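Beta-galactosidase (Bacillus circulans, PDB 4MAD) probably hydrolyses terminal non-reducing beta-D-galactose residues from beta-D-galactosides, as a member of glycoside hydrolase family 35. Local coordinates at residues 537-549 with 559-573. Sequence-based numbering, arbitrary orientation.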
ATOM      1  N   LYS A 537     -18.052   7.280   4.960  1.00 14.64           N
ATOM      2  CA  LYS A 537     -16.988   6.855   4.100  1.00 14.19           C
ATOM      3  C   LYS A 537     -16.413   7.996   3.314  1.00 15.97           C
ATOM      4  O   LYS A 537     -17.127   8.821   2.823  1.00 15.92           O
ATOM      5  CB  LYS A 537     -17.447   5.771   3.179  1.00 14.94           C
ATOM      6  CG  LYS A 537     -16.343   5.119   2.366  1.00 17.17           C
ATOM      7  CD  LYS A 537     -16.805   3.913   1.640  1.00 18.14           C
ATOM      8  CE  LYS A 537     -15.699   2.980   1.250  1.00 18.79           C
ATOM      9  NZ  LYS A 537     -14.697   3.585   0.450  1.00 21.39           N
ATOM     10  N   GLY A 538     -15.108   7.991   3.198  1.00 15.24           N
ATOM     11  CA  GLY A 538     -14.445   9.037   2.468  1.00 15.55           C
ATOM     12  C   GLY A 538     -12.960   9.117   2.594  1.00 15.39           C
ATOM     13  O   GLY A 538     -12.350   8.153   2.814  1.00 16.67           O
ATOM     14  N   VAL A 539     -12.430  10.292   2.351  1.00 15.70           N
ATOM     15  CA  VAL A 539     -11.029  10.597   2.482  1.00 14.88           C
ATOM     16  C   VAL A 539     -10.836  11.979   3.119  1.00 15.09           C
ATOM     17  O   VAL A 539     -11.732  12.752   3.172  1.00 16.25           O
ATOM     18  CB  VAL A 539     -10.322  10.563   1.138  1.00 15.59           C
ATOM     19  CG1 VAL A 539     -10.337   9.184   0.571  1.00 16.74           C
ATOM     20  CG2 VAL A 539     -10.920  11.532   0.203  1.00 17.87           C
ATOM     21  N   VAL A 540      -9.634  12.237   3.586  1.00 16.70           N
ATOM     22  CA  VAL A 540      -9.305  13.510   4.171  1.00 15.64           C
ATOM     23  C   VAL A 540      -7.978  14.082   3.666  1.00 15.50           C
ATOM     24  O   VAL A 540      -7.058  13.371   3.483  1.00 14.82           O
ATOM     25  CB  VAL A 540      -9.290  13.365   5.693  1.00 17.02           C
ATOM     26  CG1 VAL A 540      -9.028  14.654   6.342  1.00 18.17           C
ATOM     27  CG2 VAL A 540     -10.608  12.825   6.105  1.00 16.44           C
ATOM     28  N   PHE A 541      -7.932  15.402   3.518  1.00 14.99           N
ATOM     29  CA  PHE A 541      -6.751  16.137   3.095  1.00 15.51           C
ATOM     30  C   PHE A 541      -6.367  17.119   4.182  1.00 15.80           C
ATOM     31  O   PHE A 541      -7.198  17.733   4.731  1.00 20.45           O
ATOM     32  CB  PHE A 541      -6.966  16.866   1.747  1.00 17.20           C
ATOM     33  CG  PHE A 541      -7.377  15.950   0.632  1.00 20.88           C
ATOM     34  CD1 PHE A 541      -6.463  15.497  -0.267  1.00 23.38           C
ATOM     35  CD2 PHE A 541      -8.662  15.495   0.545  1.00 18.58           C
ATOM     36  CE1 PHE A 541      -6.845  14.632  -1.249  1.00 22.45           C
ATOM     37  CE2 PHE A 541      -9.018  14.641  -0.449  1.00 22.44           C
ATOM     38  CZ  PHE A 541      -8.120  14.205  -1.307  1.00 19.00           C
ATOM     39  N   VAL A 542      -5.100  17.225   4.501  1.00 16.04           N
ATOM     40  CA  VAL A 542      -4.647  18.226   5.442  1.00 14.64           C
ATOM     41  C   VAL A 542      -3.585  19.070   4.746  1.00 15.58           C
ATOM     42  O   VAL A 542      -2.645  18.575   4.305  1.00 18.11           O
ATOM     43  CB  VAL A 542      -4.097  17.569   6.708  1.00 16.12           C
ATOM     44  CG1 VAL A 542      -3.404  18.564   7.625  1.00 16.33           C
ATOM     45  CG2 VAL A 542      -5.202  16.823   7.376  1.00 13.40           C
ATOM     46  N   ASN A 543      -3.866  20.322   4.532  1.00 16.78           N
ATOM     47  CA  ASN A 543      -2.952  21.133   3.788  1.00 18.35           C
ATOM     48  C   ASN A 543      -2.601  20.484   2.457  1.00 20.10           C
ATOM     49  O   ASN A 543      -1.519  20.615   1.988  1.00 20.80           O
ATOM     50  CB  ASN A 543      -1.710  21.492   4.593  1.00 19.59           C
ATOM     51  CG  ASN A 543      -2.041  22.325   5.823  1.00 20.33           C
ATOM     52  OD1 ASN A 543      -1.617  22.018   6.871  1.00 25.07           O
ATOM     53  ND2 ASN A 543      -2.855  23.301   5.675  1.00 16.21           N
ATOM     54  N   GLY A 544      -3.560  19.804   1.865  1.00 19.96           N
ATOM     55  CA  GLY A 544      -3.357  19.166   0.585  1.00 21.11           C
ATOM     56  C   GLY A 544      -2.773  17.773   0.643  1.00 21.19           C
ATOM     57  O   GLY A 544      -2.710  17.106  -0.338  1.00 20.78           O
ATOM     58  N   HIS A 545      -2.443  17.338   1.839  1.00 18.96           N
ATOM     59  CA  HIS A 545      -1.862  16.048   2.051  1.00 16.31           C
ATOM     60  C   HIS A 545      -2.981  15.036   2.228  1.00 16.60           C
ATOM     61  O   HIS A 545      -3.746  15.143   3.100  1.00 16.81           O
ATOM     62  CB  HIS A 545      -1.016  16.050   3.273  1.00 16.18           C
ATOM     63  CG  HIS A 545       0.196  16.909   3.171  1.00 20.07           C
ATOM     64  ND1 HIS A 545       1.288  16.560   2.434  1.00 20.90           N
ATOM     65  CD2 HIS A 545       0.481  18.097   3.722  1.00 24.44           C
ATOM     66  CE1 HIS A 545       2.201  17.497   2.542  1.00 28.30           C
ATOM     67  NE2 HIS A 545       1.724  18.450   3.302  1.00 23.93           N
ATOM     68  N   HIS A 546      -2.977  14.032   1.382  1.00 17.08           N
ATOM     69  CA  HIS A 546      -4.044  13.040   1.371  1.00 15.98           C
ATOM     70  C   HIS A 546      -3.739  11.986   2.437  1.00 15.23           C
ATOM     71  O   HIS A 546      -2.859  11.238   2.293  1.00 15.87           O
ATOM     72  CB  HIS A 546      -4.132  12.371  -0.007  1.00 18.07           C
ATOM     73  CG  HIS A 546      -5.254  11.397  -0.131  1.00 16.02           C
ATOM     74  ND1 HIS A 546      -5.751  10.964  -1.331  1.00 18.48           N
ATOM     75  CD2 HIS A 546      -6.010  10.815   0.814  1.00 10.63           C
ATOM     76  CE1 HIS A 546      -6.747  10.133  -1.115  1.00 13.33           C
ATOM     77  NE2 HIS A 546      -6.928  10.039   0.183  1.00 17.28           N
ATOM     78  N   LEU A 547      -4.500  12.008   3.501  1.00 15.39           N
ATOM     79  CA  LEU A 547      -4.314  11.117   4.622  1.00 16.24           C
ATOM     80  C   LEU A 547      -4.591   9.661   4.341  1.00 16.27           C
ATOM     81  O   LEU A 547      -4.105   8.829   5.017  1.00 15.54           O
ATOM     82  CB  LEU A 547      -5.163  11.533   5.801  1.00 15.87           C
ATOM     83  CG  LEU A 547      -4.891  12.882   6.442  1.00 17.72           C
ATOM     84  CD1 LEU A 547      -5.700  13.044   7.647  1.00 17.70           C
ATOM     85  CD2 LEU A 547      -3.448  13.144   6.710  1.00 15.65           C
ATOM     86  N   GLY A 548      -5.485   9.413   3.420  1.00 15.38           N
ATOM     87  CA  GLY A 548      -6.034   8.097   3.266  1.00 13.25           C
ATOM     88  C   GLY A 548      -7.530   8.053   3.350  1.00 14.75           C
ATOM     89  O   GLY A 548      -8.154   9.040   3.274  1.00 15.52           O
ATOM     90  N   ARG A 549      -8.065   6.866   3.459  1.00 12.46           N
ATOM     91  CA  ARG A 549      -9.478   6.639   3.530  1.00 14.06           C
ATOM     92  C   ARG A 549      -9.976   6.339   4.943  1.00 14.42           C
ATOM     93  O   ARG A 549      -9.224   5.874   5.769  1.00 16.32           O
ATOM     94  CB  ARG A 549      -9.864   5.442   2.668  1.00 14.88           C
ATOM     95  CG  ARG A 549      -9.210   5.387   1.269  1.00 15.08           C
ATOM     96  CD  ARG A 549      -9.705   4.201   0.481  1.00 15.77           C
ATOM     97  NE  ARG A 549      -8.739   3.681  -0.441  1.00 15.44           N
ATOM     98  CZ  ARG A 549      -8.863   3.685  -1.756  1.00 16.88           C
ATOM     99  NH1 ARG A 549      -9.925   4.203  -2.303  1.00 16.44           N
ATOM    100  NH2 ARG A 549      -7.934   3.196  -2.531  1.00 14.30           N
ATOM    101  N   LEU A 559      -7.629   8.667  11.530  1.00 17.19           N
ATOM    102  CA  LEU A 559      -6.580   8.831  10.571  1.00 16.48           C
ATOM    103  C   LEU A 559      -5.419   9.581  11.219  1.00 16.71           C
ATOM    104  O   LEU A 559      -5.620  10.595  11.711  1.00 17.17           O
ATOM    105  CB  LEU A 559      -7.027   9.608   9.319  1.00 15.47           C
ATOM    106  CG  LEU A 559      -7.864   8.915   8.258  1.00 19.38           C
ATOM    107  CD1 LEU A 559      -8.398   9.817   7.151  1.00 17.15           C
ATOM    108  CD2 LEU A 559      -7.205   7.726   7.727  1.00 21.33           C
ATOM    109  N   TYR A 560      -4.231   9.035  11.106  1.00 15.73           N
ATOM    110  CA  TYR A 560      -3.021   9.643  11.602  1.00 15.42           C
ATOM    111  C   TYR A 560      -2.637  10.815  10.758  1.00 16.40           C
ATOM    112  O   TYR A 560      -2.583  10.733   9.593  1.00 17.78           O
ATOM    113  CB  TYR A 560      -1.915   8.602  11.678  1.00 14.68           C
ATOM    114  CG  TYR A 560      -0.475   9.022  11.819  1.00 15.31           C
ATOM    115  CD1 TYR A 560      -0.045   9.796  12.845  1.00 19.32           C
ATOM    116  CD2 TYR A 560       0.443   8.576  10.941  1.00 22.10           C
ATOM    117  CE1 TYR A 560       1.229  10.125  12.958  1.00 18.10           C
ATOM    118  CE2 TYR A 560       1.719   8.911  11.029  1.00 21.62           C
ATOM    119  CZ  TYR A 560       2.119   9.688  12.059  1.00 25.09           C
ATOM    120  OH  TYR A 560       3.406  10.012  12.134  1.00 28.44           O
ATOM    121  N   VAL A 561      -2.353  11.897  11.446  1.00 16.31           N
ATOM    122  CA  VAL A 561      -1.821  13.084  10.878  1.00 17.49           C
ATOM    123  C   VAL A 561      -0.395  13.349  11.372  1.00 16.27           C
ATOM    124  O   VAL A 561      -0.216  13.804  12.435  1.00 17.53           O
ATOM    125  CB  VAL A 561      -2.669  14.274  11.290  1.00 16.32           C
ATOM    126  CG1 VAL A 561      -2.210  15.505  10.614  1.00 17.86           C
ATOM    127  CG2 VAL A 561      -4.100  14.031  11.080  1.00 20.39           C
ATOM    128  N   PRO A 562       0.593  13.095  10.563  1.00 18.79           N
ATOM    129  CA  PRO A 562       1.952  13.420  10.926  1.00 19.41           C
ATOM    130  C   PRO A 562       2.149  14.925  11.098  1.00 20.99           C
ATOM    131  O   PRO A 562       1.653  15.676  10.334  1.00 19.70           O
ATOM    132  CB  PRO A 562       2.756  12.937   9.720  1.00 21.34           C
ATOM    133  CG  PRO A 562       1.926  12.008   9.068  1.00 21.43           C
ATOM    134  CD  PRO A 562       0.549  12.426   9.274  1.00 16.43           C
ATOM    135  N   ALA A 563       2.979  15.321  12.039  1.00 19.36           N
ATOM    136  CA  ALA A 563       3.137  16.731  12.283  1.00 21.42           C
ATOM    137  C   ALA A 563       3.568  17.523  11.046  1.00 20.08           C
ATOM    138  O   ALA A 563       3.163  18.640  10.888  1.00 22.84           O
ATOM    139  CB  ALA A 563       4.088  16.944  13.366  1.00 19.13           C
ATOM    140  N   PRO A 564       4.379  16.950  10.182  1.00 20.81           N
ATOM    141  CA  PRO A 564       4.896  17.693   9.027  1.00 22.01           C
ATOM    142  C   PRO A 564       3.836  18.168   8.059  1.00 21.92           C
ATOM    143  O   PRO A 564       4.079  19.048   7.311  1.00 19.12           O
ATOM    144  CB  PRO A 564       5.801  16.700   8.378  1.00 22.18           C
ATOM    145  CG  PRO A 564       6.362  15.960   9.526  1.00 20.36           C
ATOM    146  CD  PRO A 564       5.201  15.766  10.431  1.00 20.39           C
ATOM    147  N   PHE A 565       2.700  17.499   8.067  1.00 18.18           N
ATOM    148  CA  PHE A 565       1.551  17.874   7.311  1.00 19.75           C
ATOM    149  C   PHE A 565       0.930  19.212   7.802  1.00 20.43           C
ATOM    150  O   PHE A 565       0.258  19.867   7.087  1.00 22.15           O
ATOM    151  CB  PHE A 565       0.538  16.751   7.344  1.00 19.16           C
ATOM    152  CG  PHE A 565       0.890  15.549   6.475  1.00 20.27           C
ATOM    153  CD1 PHE A 565       2.050  15.480   5.764  1.00 18.83           C
ATOM    154  CD2 PHE A 565       0.031  14.492   6.389  1.00 16.54           C
ATOM    155  CE1 PHE A 565       2.329  14.399   5.014  1.00 21.50           C
ATOM    156  CE2 PHE A 565       0.305  13.447   5.635  1.00 18.74           C
ATOM    157  CZ  PHE A 565       1.461  13.385   4.956  1.00 22.38           C
ATOM    158  N   LEU A 566       1.100  19.492   9.078  1.00 19.44           N
ATOM    159  CA  LEU A 566       0.646  20.692   9.759  1.00 19.58           C
ATOM    160  C   LEU A 566       1.629  21.889   9.740  1.00 23.26           C
ATOM    161  O   LEU A 566       2.784  21.735   9.486  1.00 22.32           O
ATOM    162  CB  LEU A 566       0.308  20.380  11.211  1.00 20.26           C
ATOM    163  CG  LEU A 566      -0.828  19.401  11.520  1.00 21.01           C
ATOM    164  CD1 LEU A 566      -0.967  19.018  12.950  1.00 19.81           C
ATOM    165  CD2 LEU A 566      -2.078  19.917  10.988  1.00 24.38           C
ATOM    166  N   GLN A 567       1.077  23.060   9.989  1.00 23.28           N
ATOM    167  CA  GLN A 567       1.841  24.272  10.123  1.00 25.76           C
ATOM    168  C   GLN A 567       1.269  25.152  11.203  1.00 24.80           C
ATOM    169  O   GLN A 567       0.122  25.060  11.557  1.00 23.20           O
ATOM    170  CB  GLN A 567       1.929  25.028   8.821  1.00 27.97           C
ATOM    171  CG  GLN A 567       0.655  25.633   8.356  1.00 32.75           C
ATOM    172  CD  GLN A 567       0.746  26.036   6.904  1.00 42.52           C
ATOM    173  OE1 GLN A 567       1.039  25.222   6.061  1.00 48.78           O
ATOM    174  NE2 GLN A 567       0.525  27.273   6.621  1.00 36.50           N
ATOM    175  N   GLU A 568       2.117  26.006  11.740  1.00 25.88           N
ATOM    176  CA  GLU A 568       1.651  26.937  12.736  1.00 27.57           C
ATOM    177  C   GLU A 568       0.669  27.844  12.112  1.00 25.68           C
ATOM    178  O   GLU A 568       0.874  28.293  11.055  1.00 27.21           O
ATOM    179  CB  GLU A 568       2.801  27.754  13.312  1.00 31.72           C
ATOM    180  CG  GLU A 568       3.414  27.063  14.501  1.00 38.71           C
ATOM    181  CD  GLU A 568       4.815  27.536  14.849  1.00 52.20           C
ATOM    182  OE1 GLU A 568       5.152  28.688  14.550  1.00 50.44           O
ATOM    183  OE2 GLU A 568       5.560  26.734  15.441  1.00 52.32           O
ATOM    184  N   GLY A 569      -0.381  28.158  12.817  1.00 27.78           N
ATOM    185  CA  GLY A 569      -1.405  28.986  12.223  1.00 29.10           C
ATOM    186  C   GLY A 569      -2.580  28.213  11.698  1.00 28.37           C
ATOM    187  O   GLY A 569      -2.925  27.221  12.246  1.00 26.88           O
ATOM    188  N   GLU A 570      -3.198  28.715  10.649  1.00 26.00           N
ATOM    189  CA  GLU A 570      -4.338  28.074  10.073  1.00 27.29           C
ATOM    190  C   GLU A 570      -3.948  26.944   9.155  1.00 26.20           C
ATOM    191  O   GLU A 570      -2.995  27.031   8.467  1.00 25.04           O
ATOM    192  CB  GLU A 570      -5.160  29.097   9.330  1.00 30.14           C
ATOM    193  CG  GLU A 570      -5.709  30.128  10.228  1.00 32.08           C
ATOM    194  CD  GLU A 570      -6.619  31.055   9.517  1.00 40.20           C
ATOM    195  OE1 GLU A 570      -6.554  31.176   8.288  1.00 39.12           O
ATOM    196  OE2 GLU A 570      -7.409  31.666  10.220  1.00 46.95           O
ATOM    197  N   ASN A 571      -4.739  25.889   9.174  1.00 24.35           N
ATOM    198  CA  ASN A 571      -4.483  24.694   8.420  1.00 20.48           C
ATOM    199  C   ASN A 571      -5.758  24.339   7.711  1.00 22.63           C
ATOM    200  O   ASN A 571      -6.789  24.450   8.275  1.00 22.07           O
ATOM    201  CB  ASN A 571      -4.094  23.551   9.358  1.00 20.10           C
ATOM    202  CG  ASN A 571      -2.697  23.716   9.958  1.00 23.66           C
ATOM    203  OD1 ASN A 571      -1.742  23.204   9.478  1.00 22.86           O
ATOM    204  ND2 ASN A 571      -2.624  24.438  11.041  1.00 23.22           N
ATOM    205  N   GLU A 572      -5.657  23.896   6.474  1.00 18.86           N
ATOM    206  CA  GLU A 572      -6.821  23.620   5.714  1.00 22.04           C
ATOM    207  C   GLU A 572      -7.215  22.147   5.825  1.00 18.38           C
ATOM    208  O   GLU A 572      -6.501  21.320   5.436  1.00 20.39           O
ATOM    209  CB  GLU A 572      -6.546  23.997   4.270  1.00 23.80           C
ATOM    210  CG  GLU A 572      -7.539  23.547   3.329  1.00 31.15           C
ATOM    211  CD  GLU A 572      -7.093  23.742   1.864  1.00 38.32           C
ATOM    212  OE1 GLU A 572      -6.591  22.793   1.247  1.00 31.87           O
ATOM    213  OE2 GLU A 572      -7.235  24.871   1.387  1.00 36.76           O
ATOM    214  N   ILE A 573      -8.382  21.885   6.375  1.00 18.89           N
ATOM    215  CA  ILE A 573      -8.886  20.549   6.459  1.00 20.33           C
ATOM    216  C   ILE A 573     -10.004  20.361   5.472  1.00 19.91           C
ATOM    217  O   ILE A 573     -10.981  21.010   5.540  1.00 19.02           O
ATOM    218  CB  ILE A 573      -9.486  20.283   7.811  1.00 21.08           C
ATOM    219  CG1 ILE A 573      -8.498  20.624   8.924  1.00 18.05           C
ATOM    220  CG2 ILE A 573      -9.864  18.899   7.897  1.00 23.18           C
ATOM    221  CD1 ILE A 573      -7.193  20.067   8.788  1.00 19.83           C
TER
HETATM  222  O   HOH W   1      -6.524  20.275   2.422  1.00 20.20           O
HETATM  223  O   HOH W   2      -3.418   8.602   7.906  1.00 17.23           O
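F565 lies flat against H545 in an offset stack, the two rings nearly parallel (planes 4° apart) with centroids 4.0 Å apart. The first torsion of H545 (chi1 -66°) puts its CG beside the backbone N and lays the imidazole along the phenyl face. Its CB, placed by the backbone, lies over the middle of that face, 3.6 Å from the F565 centroid, adding a CH-pi contact. On the opposite face of the phenyl ring lies CG of P562, whereas L547 CD2 comes to the edge of the ring, 3.7 Å from F565 CD2. A flat aromatic group suits this place because both faces and an edge are used; an alanine here would probably leave the imidazole of H545 without its stacking partner and open a gap beside L547.

L559, which buries as much surface as F565, is a branched aliphatic residue that can send its two methyls to different neighbours: CD1 packs against V540 CG2 and against CB of L547, while CD2 touches the carbonyl O of R549 at 3.4 Å. L547 in turn sends CD1 to CG2 of V561. These contacts fill the inside of a jelly-roll-like beta sandwich, the galactose-binding-type domain, where the hairpin of strands 537-542 and 545-551 faces strand 558-561; I530 of strand 528-531 lines the same core. A water molecule joins the strands, donating to the carbonyl oxygens of L547 and Y560.

N543 belongs to the type I' turn from V542 to H545, a tight turn that suits asparagine and glycine because its two central residues, N543 and G544, take left-handed backbone angles. Its backbone N bonds almost straight (173°) to E572 O, 3.0 Å away, tying the turn to strand 569-577. N571, just beyond, clasps the Q567 backbone: OD1 accepts from Q567 N and ND2 donates to Q567 O.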